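Local atomic coordinates of acetyl-CoA hydrolase/transferase family protein (Porphyromonas gingivalis, PDB entry 2NVV), a protein that probably hydrolyses acetyl-CoA or exchanges CoA between acetate and other acyl groups, and binds zinc. Residues S24-A29 and T283-D288; T59-G64 and L103-L108; T140-L145 and G169-C174. One frame throughout, in Å; residues are numbered along the deposited sequence.

How the interactions relate
Interactions 1, 2 and 3 gather round Phe26, whose loop follows strand 20-23 in the seven-stranded parallel sheet. Interaction 1 holds Glu284, the predicted residue of the glutamyl-CoA thioester intermediate. Interaction 2 lies beside it, with centres about 11 Å apart. Leu105 CD1 is 3.3 Å from Glu284 OE2 and 3.5 Å from Phe26 CZ, so one methyl touches both partners of interaction 1. Interaction 3 has its centre about 10 Å from that of interaction 1. It meets the loop of Phe26 where Ala29 CB packs on Thr140 OG1. The side chain of Val142 stays about 11 Å from that of Glu284. Ile144 CD1 joins interactions 2 and 3, 3.6 Å from Thr59 O.

Interaction 1. Residues S24-A29 and T283-D288; sequences SGFTPA and TEVIQD
Phe26 presents the edge of its ring to Glu284 and Val285. Its CG stands anti to the backbone N (chi1 -166°), which carries the ring out of the loop 24-29 toward the segment 283-288. The carboxylate of Glu284 meets this edge at CZ: Glu284 OE2 lies in the ring plane, 3.9 Å from Phe26 CZ. The planes of ring and carboxylate are 55° apart and OE2 sits at the edge, so this is an edge contact and not a stack. Nearer its root, Glu284 places CB 4.0 Å from Phe26 CE2. Val285 comes at about a right angle to Phe26. Val285 CG1 is 3.9 Å from Phe26 CE2 and also packs on Thr27 CG2, at 4.1 Å. The Thr27 methyl is thus turned to Val285, while its hydroxyl is held by polar partners. Thr27 OG1 accepts from Ala29 N at 3.2 Å, forming an ST turn, and is also bonded to Ser308 OG. Outside the contact, Val285 touches Val259, a predicted CoA-binding residue. Glu284 is the predicted site of the glutamyl-CoA thioester. The contact itself is apolar packing plus a C-H edge set against a carboxylate oxygen. The slightly positive ring edge would suit that oxygen. Phe26 therefore gives the carboxylate an apolar edge, and the hydrogen bond to OE2 comes from Asn337 ND2.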
ATOM      1  N   SER A  24     -10.739  22.156   9.900  1.00  6.39           N
ATOM      2  CA  SER A  24     -10.700  22.272   8.444  1.00  6.39           C
ATOM      3  C   SER A  24      -9.282  22.539   7.949  1.00  6.43           C
ATOM      4  O   SER A  24      -8.351  22.711   8.743  1.00  6.39           O
ATOM      5  CB  SER A  24     -11.602  23.416   7.985  1.00  6.39           C
ATOM      6  OG  SER A  24     -11.084  24.670   8.415  1.00  6.39           O
ATOM      7  N   GLY A  25      -9.119  22.563   6.630  1.00  6.39           N
ATOM      8  CA  GLY A  25      -7.812  22.835   6.052  1.00  6.78           C
ATOM      9  C   GLY A  25      -6.879  21.661   5.833  1.00  6.39           C
ATOM     10  O   GLY A  25      -7.154  20.540   6.239  1.00  6.39           O
ATOM     11  N   PHE A  26      -5.770  21.939   5.158  1.00  7.27           N
ATOM     12  CA  PHE A  26      -4.743  20.944   4.878  1.00  7.45           C
ATOM     13  C   PHE A  26      -3.459  21.759   4.918  1.00  6.39           C
ATOM     14  O   PHE A  26      -3.235  22.598   4.051  1.00  6.39           O
ATOM     15  CB  PHE A  26      -4.955  20.348   3.494  1.00  6.62           C
ATOM     16  CG  PHE A  26      -4.163  19.101   3.247  1.00  6.39           C
ATOM     17  CD1 PHE A  26      -4.521  17.907   3.857  1.00  6.39           C
ATOM     18  CD2 PHE A  26      -3.071  19.123   2.392  1.00  6.39           C
ATOM     19  CE1 PHE A  26      -3.801  16.742   3.611  1.00  6.92           C
ATOM     20  CE2 PHE A  26      -2.340  17.978   2.133  1.00  6.66           C
ATOM     21  CZ  PHE A  26      -2.698  16.779   2.738  1.00  7.42           C
ATOM     22  N   THR A  27      -2.627  21.491   5.921  1.00  6.39           N
ATOM     23  CA  THR A  27      -1.401  22.234   6.185  1.00  6.39           C
ATOM     24  C   THR A  27      -2.006  23.499   6.778  1.00  6.71           C
ATOM     25  O   THR A  27      -3.220  23.674   6.721  1.00  7.95           O
ATOM     26  CB  THR A  27      -0.585  22.620   4.912  1.00  6.96           C
ATOM     27  OG1 THR A  27      -1.152  23.786   4.303  1.00  7.85           O
ATOM     28  CG2 THR A  27      -0.554  21.477   3.916  1.00  7.30           C
ATOM     29  N   PRO A  28      -1.190  24.395   7.357  1.00  7.25           N
ATOM     30  CA  PRO A  28      -1.765  25.617   7.928  1.00  6.39           C
ATOM     31  C   PRO A  28      -2.890  26.196   7.069  1.00  6.39           C
ATOM     32  O   PRO A  28      -3.891  26.683   7.594  1.00  7.61           O
ATOM     33  CB  PRO A  28      -0.565  26.547   8.011  1.00  6.39           C
ATOM     34  CG  PRO A  28       0.520  25.618   8.363  1.00  6.96           C
ATOM     35  CD  PRO A  28       0.280  24.433   7.428  1.00  6.73           C
ATOM     36  N   ALA A  29      -2.723  26.132   5.753  1.00  6.39           N
ATOM     37  CA  ALA A  29      -3.724  26.648   4.816  1.00  6.39           C
ATOM     38  C   ALA A  29      -5.128  26.056   5.042  1.00  6.76           C
ATOM     39  O   ALA A  29      -5.296  24.830   5.083  1.00  6.56           O
ATOM     40  CB  ALA A  29      -3.270  26.384   3.373  1.00  6.39           C
ATOM     41  N   THR A 283      -1.301  16.585  -7.120  1.00  6.44           N
ATOM     42  CA  THR A 283      -0.592  16.481  -5.836  1.00  6.78           C
ATOM     43  C   THR A 283      -1.465  16.626  -4.596  1.00  6.39           C
ATOM     44  O   THR A 283      -2.693  16.564  -4.649  1.00  6.39           O
ATOM     45  CB  THR A 283       0.507  17.562  -5.694  1.00  6.61           C
ATOM     46  OG1 THR A 283       0.036  18.793  -6.250  1.00  6.95           O
ATOM     47  CG2 THR A 283       1.771  17.153  -6.366  1.00  8.43           C
ATOM     48  N   GLU A 284      -0.783  16.801  -3.473  1.00  6.39           N
ATOM     49  CA  GLU A 284      -1.415  17.008  -2.192  1.00  7.64           C
ATOM     50  C   GLU A 284      -1.454  18.499  -1.978  1.00  6.39           C
ATOM     51  O   GLU A 284      -2.535  19.083  -1.858  1.00  7.54           O
ATOM     52  CB  GLU A 284      -0.601  16.380  -1.074  1.00  9.67           C
ATOM     53  CG  GLU A 284      -0.870  14.917  -0.842  1.00 13.87           C
ATOM     54  CD  GLU A 284       0.094  14.322   0.157  1.00 16.16           C
ATOM     55  OE1 GLU A 284       1.278  14.131  -0.192  1.00 18.14           O
ATOM     56  OE2 GLU A 284      -0.326  14.057   1.292  1.00 18.51           O
ATOM     57  N   VAL A 285      -0.276  19.116  -1.923  1.00  6.39           N
ATOM     58  CA  VAL A 285      -0.199  20.561  -1.710  1.00  6.66           C
ATOM     59  C   VAL A 285       0.495  21.319  -2.853  1.00  6.39           C
ATOM     60  O   VAL A 285       1.581  20.957  -3.311  1.00  6.39           O
ATOM     61  CB  VAL A 285       0.468  20.905  -0.319  1.00  6.39           C
ATOM     62  CG1 VAL A 285       0.783  19.632   0.449  1.00  6.39           C
ATOM     63  CG2 VAL A 285       1.710  21.743  -0.502  1.00  6.69           C
ATOM     64  N   ILE A 286      -0.172  22.369  -3.316  1.00  6.57           N
ATOM     65  CA  ILE A 286       0.333  23.196  -4.390  1.00  6.39           C
ATOM     66  C   ILE A 286       1.167  24.296  -3.752  1.00  6.39           C
ATOM     67  O   ILE A 286       0.656  25.075  -2.946  1.00  6.39           O
ATOM     68  CB  ILE A 286      -0.845  23.787  -5.188  1.00  6.39           C
ATOM     69  CG1 ILE A 286      -1.738  22.641  -5.679  1.00  6.39           C
ATOM     70  CG2 ILE A 286      -0.346  24.595  -6.353  1.00  6.39           C
ATOM     71  CD1 ILE A 286      -3.087  23.077  -6.189  1.00  6.39           C
ATOM     72  N   GLN A 287       2.455  24.346  -4.095  1.00  6.53           N
ATOM     73  CA  GLN A 287       3.350  25.345  -3.531  1.00  6.40           C
ATOM     74  C   GLN A 287       3.703  26.454  -4.515  1.00  6.39           C
ATOM     75  O   GLN A 287       3.263  26.447  -5.668  1.00  6.39           O
ATOM     76  CB  GLN A 287       4.632  24.677  -3.033  1.00  6.94           C
ATOM     77  CG  GLN A 287       5.465  24.043  -4.137  1.00  9.19           C
ATOM     78  CD  GLN A 287       5.164  22.568  -4.342  1.00 10.61           C
ATOM     79  OE1 GLN A 287       5.858  21.702  -3.802  1.00 11.23           O
ATOM     80  NE2 GLN A 287       4.129  22.273  -5.116  1.00  9.52           N
ATOM     81  N   ASP A 288       4.500  27.414  -4.049  1.00  6.42           N
ATOM     82  CA  ASP A 288       4.926  28.535  -4.879  1.00  6.39           C
ATOM     83  C   ASP A 288       5.564  28.051  -6.168  1.00  6.39           C
ATOM     84  O   ASP A 288       5.249  28.549  -7.244  1.00  6.39           O
ATOM     85  CB  ASP A 288       5.931  29.407  -4.129  1.00  6.39           C
ATOM     86  CG  ASP A 288       5.303  30.186  -2.999  1.00  6.47           C
ATOM     87  OD1 ASP A 288       6.035  30.895  -2.289  1.00  6.51           O
ATOM     88  OD2 ASP A 288       4.079  30.108  -2.817  1.00  8.01           O
TER

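Interaction 2. Residues T59-G64 and L103-L108; sequences TGASTG and LHLSTL
Leu105 and Leu108 each turn a methyl onto a backbone carbonyl of the segment 59-64. Both segments are loops that follow parallel strands of one Rossmann-like sheet, 55-58 and 99-100. Strand 77-81 lies between these two in the sheet. Near the start of the second loop, His104 O accepts from both Thr107 OG1, at 2.8 Å, and Thr107 N, at 3.1 Å. Leu105 follows and points at the other loop. Its CG is anti to the carbonyl carbon (chi1 -60°), and the two methyls then part ways. Leu105 CD2 lies 3.7 Å from Gly60 O, while Leu105 CD1 faces Ala61 CB more loosely, at 4.5 Å. Leu105 also packs on Glu284, the predicted thioester residue, so the contact borders the probable active site. Gly60 O has its hydrogen bond from Gln333 NE2, which bonds to Leu105 O as well and so ties the two loops together. Ser106 takes no part across the contact; its OG bonds to Asp381 and its O to Arg343 of the second subunit. Thr107 spends its hydroxyl on the bond to His104 O, in the plane of that carbonyl. Leu108 begins helix 108-113 and again turns toward the first loop. There the side chain of Thr59 leaves the backbone away from the second loop. The carbonyl of Thr59 meets Leu108, with Leu108 CD2 lying 3.4 Å from Thr59 O.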
ATOM      1  N   THR A  59      -7.584  16.153  11.971  1.00  7.13           N
ATOM      2  CA  THR A  59      -7.277  17.233  11.035  1.00  6.39           C
ATOM      3  C   THR A  59      -7.039  16.643   9.641  1.00  6.39           C
ATOM      4  O   THR A  59      -7.087  15.430   9.457  1.00  6.39           O
ATOM      5  CB  THR A  59      -6.002  17.998  11.456  1.00  6.39           C
ATOM      6  OG1 THR A  59      -4.862  17.129  11.343  1.00  6.83           O
ATOM      7  CG2 THR A  59      -6.112  18.480  12.873  1.00  6.39           C
ATOM      8  N   GLY A  60      -6.796  17.504   8.660  1.00  6.39           N
ATOM      9  CA  GLY A  60      -6.522  17.020   7.318  1.00  6.39           C
ATOM     10  C   GLY A  60      -5.090  16.541   7.332  1.00  6.39           C
ATOM     11  O   GLY A  60      -4.809  15.362   7.103  1.00  6.39           O
ATOM     12  N   ALA A  61      -4.194  17.478   7.633  1.00  6.39           N
ATOM     13  CA  ALA A  61      -2.768  17.207   7.736  1.00  6.42           C
ATOM     14  C   ALA A  61      -2.218  18.134   8.827  1.00  6.39           C
ATOM     15  O   ALA A  61      -2.794  18.217   9.919  1.00  6.39           O
ATOM     16  CB  ALA A  61      -2.087  17.465   6.408  1.00  6.39           C
ATOM     17  N   SER A  62      -1.122  18.830   8.525  1.00  6.39           N
ATOM     18  CA  SER A  62      -0.500  19.750   9.465  1.00  6.39           C
ATOM     19  C   SER A  62      -1.346  21.006   9.650  1.00  6.93           C
ATOM     20  O   SER A  62      -2.192  21.347   8.820  1.00  8.31           O
ATOM     21  CB  SER A  62       0.902  20.132   8.993  1.00  6.69           C
ATOM     22  OG  SER A  62       0.863  20.684   7.693  1.00  8.53           O
ATOM     23  N   THR A  63      -1.114  21.687  10.765  1.00  7.67           N
ATOM     24  CA  THR A  63      -1.843  22.897  11.099  1.00  8.00           C
ATOM     25  C   THR A  63      -0.813  23.935  11.547  1.00  8.47           C
ATOM     26  O   THR A  63       0.354  23.604  11.776  1.00  8.63           O
ATOM     27  CB  THR A  63      -2.843  22.600  12.236  1.00  6.39           C
ATOM     28  OG1 THR A  63      -2.139  22.398  13.465  1.00  6.39           O
ATOM     29  CG2 THR A  63      -3.600  21.334  11.930  1.00  6.39           C
ATOM     30  N   GLY A  64      -1.216  25.192  11.672  1.00  9.00           N
ATOM     31  CA  GLY A  64      -0.244  26.194  12.098  1.00  9.58           C
ATOM     32  C   GLY A  64       0.257  25.995  13.524  1.00 10.31           C
ATOM     33  O   GLY A  64      -0.065  24.998  14.185  1.00 10.89           O
ATOM     34  N   LEU A 103      -1.816   8.255   9.806  1.00  6.40           N
ATOM     35  CA  LEU A 103      -2.532   7.385   8.880  1.00  6.39           C
ATOM     36  C   LEU A 103      -2.309   7.793   7.447  1.00  6.39           C
ATOM     37  O   LEU A 103      -1.787   8.865   7.182  1.00  6.48           O
ATOM     38  CB  LEU A 103      -4.033   7.462   9.174  1.00  6.68           C
ATOM     39  CG  LEU A 103      -4.501   7.271  10.612  1.00  6.39           C
ATOM     40  CD1 LEU A 103      -5.931   7.759  10.740  1.00  6.39           C
ATOM     41  CD2 LEU A 103      -4.370   5.811  11.000  1.00  6.39           C
ATOM     42  N   HIS A 104      -2.690   6.919   6.524  1.00  6.39           N
ATOM     43  CA  HIS A 104      -2.600   7.236   5.106  1.00  6.88           C
ATOM     44  C   HIS A 104      -3.691   8.297   4.997  1.00  6.51           C
ATOM     45  O   HIS A 104      -4.847   8.041   5.342  1.00  6.93           O
ATOM     46  CB  HIS A 104      -2.947   6.013   4.244  1.00  6.39           C
ATOM     47  CG  HIS A 104      -1.940   4.909   4.324  1.00  6.39           C
ATOM     48  ND1 HIS A 104      -0.609   5.088   4.005  1.00  6.39           N
ATOM     49  CD2 HIS A 104      -2.072   3.606   4.672  1.00  6.39           C
ATOM     50  CE1 HIS A 104       0.033   3.942   4.153  1.00  6.39           C
ATOM     51  NE2 HIS A 104      -0.832   3.027   4.556  1.00  6.39           N
ATOM     52  N   LEU A 105      -3.325   9.486   4.535  1.00  6.39           N
ATOM     53  CA  LEU A 105      -4.274  10.589   4.452  1.00  7.56           C
ATOM     54  C   LEU A 105      -5.590  10.319   3.727  1.00  6.39           C
ATOM     55  O   LEU A 105      -6.648  10.740   4.178  1.00  7.00           O
ATOM     56  CB  LEU A 105      -3.581  11.817   3.853  1.00  6.39           C
ATOM     57  CG  LEU A 105      -2.379  12.312   4.660  1.00  6.39           C
ATOM     58  CD1 LEU A 105      -1.919  13.654   4.115  1.00  6.39           C
ATOM     59  CD2 LEU A 105      -2.745  12.425   6.142  1.00  6.39           C
ATOM     60  N   SER A 106      -5.544   9.600   2.618  1.00  6.39           N
ATOM     61  CA  SER A 106      -6.771   9.334   1.866  1.00  6.39           C
ATOM     62  C   SER A 106      -7.816   8.496   2.599  1.00  6.39           C
ATOM     63  O   SER A 106      -8.967   8.434   2.172  1.00  6.39           O
ATOM     64  CB  SER A 106      -6.438   8.626   0.547  1.00  6.85           C
ATOM     65  OG  SER A 106      -6.110   7.268   0.769  1.00  6.39           O
ATOM     66  N   THR A 107      -7.432   7.857   3.702  1.00 14.86           N
ATOM     67  CA  THR A 107      -8.358   6.981   4.422  1.00 14.86           C
ATOM     68  C   THR A 107      -9.116   7.522   5.625  1.00 14.86           C
ATOM     69  O   THR A 107     -10.099   6.908   6.031  1.00  6.39           O
ATOM     70  CB  THR A 107      -7.647   5.698   4.886  1.00 14.86           C
ATOM     71  OG1 THR A 107      -6.700   6.017   5.913  1.00 14.86           O
ATOM     72  CG2 THR A 107      -6.899   5.059   3.737  1.00 14.86           C
ATOM     73  N   LEU A 108      -8.683   8.651   6.191  1.00 14.86           N
ATOM     74  CA  LEU A 108      -9.337   9.215   7.383  1.00 14.86           C
ATOM     75  C   LEU A 108     -10.820   9.573   7.243  1.00 14.86           C
ATOM     76  O   LEU A 108     -11.622   9.306   8.143  1.00  6.44           O
ATOM     77  CB  LEU A 108      -8.570  10.445   7.883  1.00 14.86           C
ATOM     78  CG  LEU A 108      -9.135  11.112   9.147  1.00 14.86           C
ATOM     79  CD1 LEU A 108      -9.170  10.125  10.294  1.00 14.86           C
ATOM     80  CD2 LEU A 108      -8.284  12.301   9.518  1.00 14.86           C
TER

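Interaction 3. Residues T140-L145 and G169-C174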
ATOM      1  N   THR A 140      -8.020  28.106   1.593  1.00  6.90           N
ATOM      2  CA  THR A 140      -6.937  27.515   0.815  1.00  6.39           C
ATOM      3  C   THR A 140      -6.579  26.043   1.054  1.00  6.39           C
ATOM      4  O   THR A 140      -5.643  25.536   0.441  1.00  6.39           O
ATOM      5  CB  THR A 140      -5.668  28.380   0.971  1.00  6.43           C
ATOM      6  OG1 THR A 140      -5.402  28.595   2.365  1.00  7.68           O
ATOM      7  CG2 THR A 140      -5.863  29.726   0.278  1.00  6.39           C
ATOM      8  N   GLY A 141      -7.317  25.363   1.928  1.00  6.39           N
ATOM      9  CA  GLY A 141      -7.039  23.963   2.203  1.00  6.39           C
ATOM     10  C   GLY A 141      -8.331  23.223   2.455  1.00  6.39           C
ATOM     11  O   GLY A 141      -9.192  23.751   3.139  1.00  6.47           O
ATOM     12  N   VAL A 142      -8.484  22.013   1.921  1.00  6.39           N
ATOM     13  CA  VAL A 142      -9.724  21.257   2.121  1.00  6.39           C
ATOM     14  C   VAL A 142      -9.643  20.167   3.190  1.00  6.39           C
ATOM     15  O   VAL A 142     -10.452  20.137   4.106  1.00  6.39           O
ATOM     16  CB  VAL A 142     -10.220  20.621   0.800  1.00  6.39           C
ATOM     17  CG1 VAL A 142     -11.594  19.971   1.022  1.00  6.39           C
ATOM     18  CG2 VAL A 142     -10.318  21.697  -0.289  1.00  6.39           C
ATOM     19  N   GLY A 143      -8.678  19.267   3.065  1.00  6.39           N
ATOM     20  CA  GLY A 143      -8.517  18.205   4.041  1.00  6.39           C
ATOM     21  C   GLY A 143      -9.708  17.277   4.164  1.00  6.39           C
ATOM     22  O   GLY A 143     -10.097  16.617   3.198  1.00  6.39           O
ATOM     23  N   ILE A 144     -10.279  17.218   5.366  1.00  6.53           N
ATOM     24  CA  ILE A 144     -11.438  16.373   5.635  1.00  6.39           C
ATOM     25  C   ILE A 144     -12.665  17.223   5.951  1.00  6.39           C
ATOM     26  O   ILE A 144     -13.579  16.772   6.624  1.00  6.39           O
ATOM     27  CB  ILE A 144     -11.177  15.417   6.826  1.00  6.39           C
ATOM     28  CG1 ILE A 144     -10.993  16.219   8.119  1.00  6.39           C
ATOM     29  CG2 ILE A 144      -9.945  14.579   6.543  1.00  6.39           C
ATOM     30  CD1 ILE A 144     -10.710  15.374   9.343  1.00  6.39           C
ATOM     31  N   LEU A 145     -12.672  18.447   5.445  1.00  6.39           N
ATOM     32  CA  LEU A 145     -13.759  19.387   5.659  1.00  6.39           C
ATOM     33  C   LEU A 145     -15.164  18.818   5.525  1.00  6.39           C
ATOM     34  O   LEU A 145     -15.926  18.807   6.490  1.00  6.49           O
ATOM     35  CB  LEU A 145     -13.612  20.572   4.702  1.00  6.39           C
ATOM     36  CG  LEU A 145     -14.755  21.599   4.671  1.00  6.39           C
ATOM     37  CD1 LEU A 145     -14.636  22.560   5.838  1.00  6.66           C
ATOM     38  CD2 LEU A 145     -14.705  22.374   3.373  1.00  6.39           C
ATOM     39  N   GLY A 169     -15.534  28.213  -6.737  1.00 18.33           N
ATOM     40  CA  GLY A 169     -15.271  27.497  -7.974  1.00 16.52           C
ATOM     41  C   GLY A 169     -13.924  26.803  -7.978  1.00 15.84           C
ATOM     42  O   GLY A 169     -13.674  25.923  -8.804  1.00 15.11           O
HETATM   43  N   MSE A 170     -13.047  27.195  -7.061  1.00 15.70           N
HETATM   44  CA  MSE A 170     -11.732  26.586  -6.990  1.00 16.81           C
HETATM   45  C   MSE A 170     -11.697  25.293  -6.180  1.00 14.44           C
HETATM   46  O   MSE A 170     -10.671  24.605  -6.140  1.00 14.02           O
HETATM   47  CB  MSE A 170     -10.725  27.582  -6.433  1.00 21.04           C
HETATM   48  CG  MSE A 170     -10.391  28.678  -7.442  1.00 28.31           C
HETATM   49 SE   MSE A 170      -8.897  29.800  -6.986  1.00 37.01          SE
HETATM   50  CE  MSE A 170      -8.010  28.544  -5.692  1.00 35.01           C
ATOM     51  N   HIS A 171     -12.812  24.962  -5.532  1.00 11.25           N
ATOM     52  CA  HIS A 171     -12.885  23.737  -4.749  1.00  9.13           C
ATOM     53  C   HIS A 171     -13.862  22.793  -5.433  1.00  8.37           C
ATOM     54  O   HIS A 171     -14.753  23.227  -6.176  1.00  8.01           O
ATOM     55  CB  HIS A 171     -13.385  24.004  -3.322  1.00  7.80           C
ATOM     56  CG  HIS A 171     -12.806  25.225  -2.679  1.00  7.99           C
ATOM     57  ND1 HIS A 171     -13.350  26.482  -2.842  1.00  7.29           N
ATOM     58  CD2 HIS A 171     -11.728  25.384  -1.873  1.00  7.22           C
ATOM     59  CE1 HIS A 171     -12.634  27.361  -2.166  1.00  6.39           C
ATOM     60  NE2 HIS A 171     -11.645  26.721  -1.568  1.00  6.39           N
ATOM     61  N   ASP A 172     -13.683  21.503  -5.182  1.00  7.38           N
ATOM     62  CA  ASP A 172     -14.556  20.464  -5.713  1.00  6.77           C
ATOM     63  C   ASP A 172     -14.799  19.599  -4.480  1.00  7.20           C
ATOM     64  O   ASP A 172     -14.004  18.728  -4.141  1.00  8.12           O
ATOM     65  CB  ASP A 172     -13.849  19.687  -6.827  1.00  7.53           C
ATOM     66  CG  ASP A 172     -14.805  18.833  -7.639  1.00  6.39           C
ATOM     67  OD1 ASP A 172     -15.996  19.195  -7.704  1.00  6.39           O
ATOM     68  OD2 ASP A 172     -14.373  17.812  -8.217  1.00  6.39           O
ATOM     69  N   LEU A 173     -15.894  19.891  -3.788  1.00  6.58           N
ATOM     70  CA  LEU A 173     -16.236  19.202  -2.547  1.00  7.32           C
ATOM     71  C   LEU A 173     -17.316  18.145  -2.658  1.00  7.59           C
ATOM     72  O   LEU A 173     -18.328  18.348  -3.318  1.00  8.32           O
ATOM     73  CB  LEU A 173     -16.669  20.213  -1.473  1.00  6.91           C
ATOM     74  CG  LEU A 173     -15.734  21.329  -0.978  1.00  6.39           C
ATOM     75  CD1 LEU A 173     -14.308  20.829  -0.855  1.00  6.82           C
ATOM     76  CD2 LEU A 173     -15.786  22.481  -1.931  1.00  6.39           C
ATOM     77  N   CYS A 174     -17.085  17.016  -1.995  1.00  7.86           N
ATOM     78  CA  CYS A 174     -18.046  15.928  -1.968  1.00  7.98           C
ATOM     79  C   CYS A 174     -17.508  14.718  -1.230  1.00  8.27           C
ATOM     80  O   CYS A 174     -16.360  14.693  -0.784  1.00  6.39           O
ATOM     81  CB  CYS A 174     -18.488  15.523  -3.394  1.00  8.82           C
ATOM     82  SG  CYS A 174     -17.182  15.009  -4.555  1.00 14.75           S
TER
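Val142 packs its two methyls against Leu173 and His171. It is the first residue of a type II' beta turn that runs to Leu145, closed by Leu145 N donating to Val142 O at 3.1 Å. The turn leads straight into helix 145-151, which precedes strand 154-160 of the parallel sheet. The segment 169-174 belongs to the long loop after that strand.

From the backbone of Val142, CB points toward the second segment, and Val142 CB comes 4.4 Å from Leu173 CD1. The side chain then divides. CG1, anti to the backbone N (chi1 -174°), runs toward the leucine. CG2, anti to the carbonyl carbon, approaches the edge of the His171 ring. Val142 CG2 lies near the ring plane and is 4.3 Å from His171 CD2, so the imidazole offers an edge and not a face. Val142 CG2 still lies 4.1 Å from Leu173 CD1, so that one leucine methyl sits against both branches of the valine. The side chains of Val142 and Leu173 run aslant to each other.

The contact is buried and made by van der Waals packing. His171 NE2 bonds to Thr139 O, just before the first segment. Asp172 CB points away from the first segment, and the carboxylate of Asp172 accepts from Ile194 N and Gly195 N. Around the contact, Val142 also touches Leu330 of strand 328-330. Met170 and Asp172 make backbone hydrogen bonds to the same Leu330, which places the segment 169-174 alongside that strand. The closest approach between the two segments is methyl to methyl, with Val142 CG1 lying 3.4 Å from Leu173 CD1.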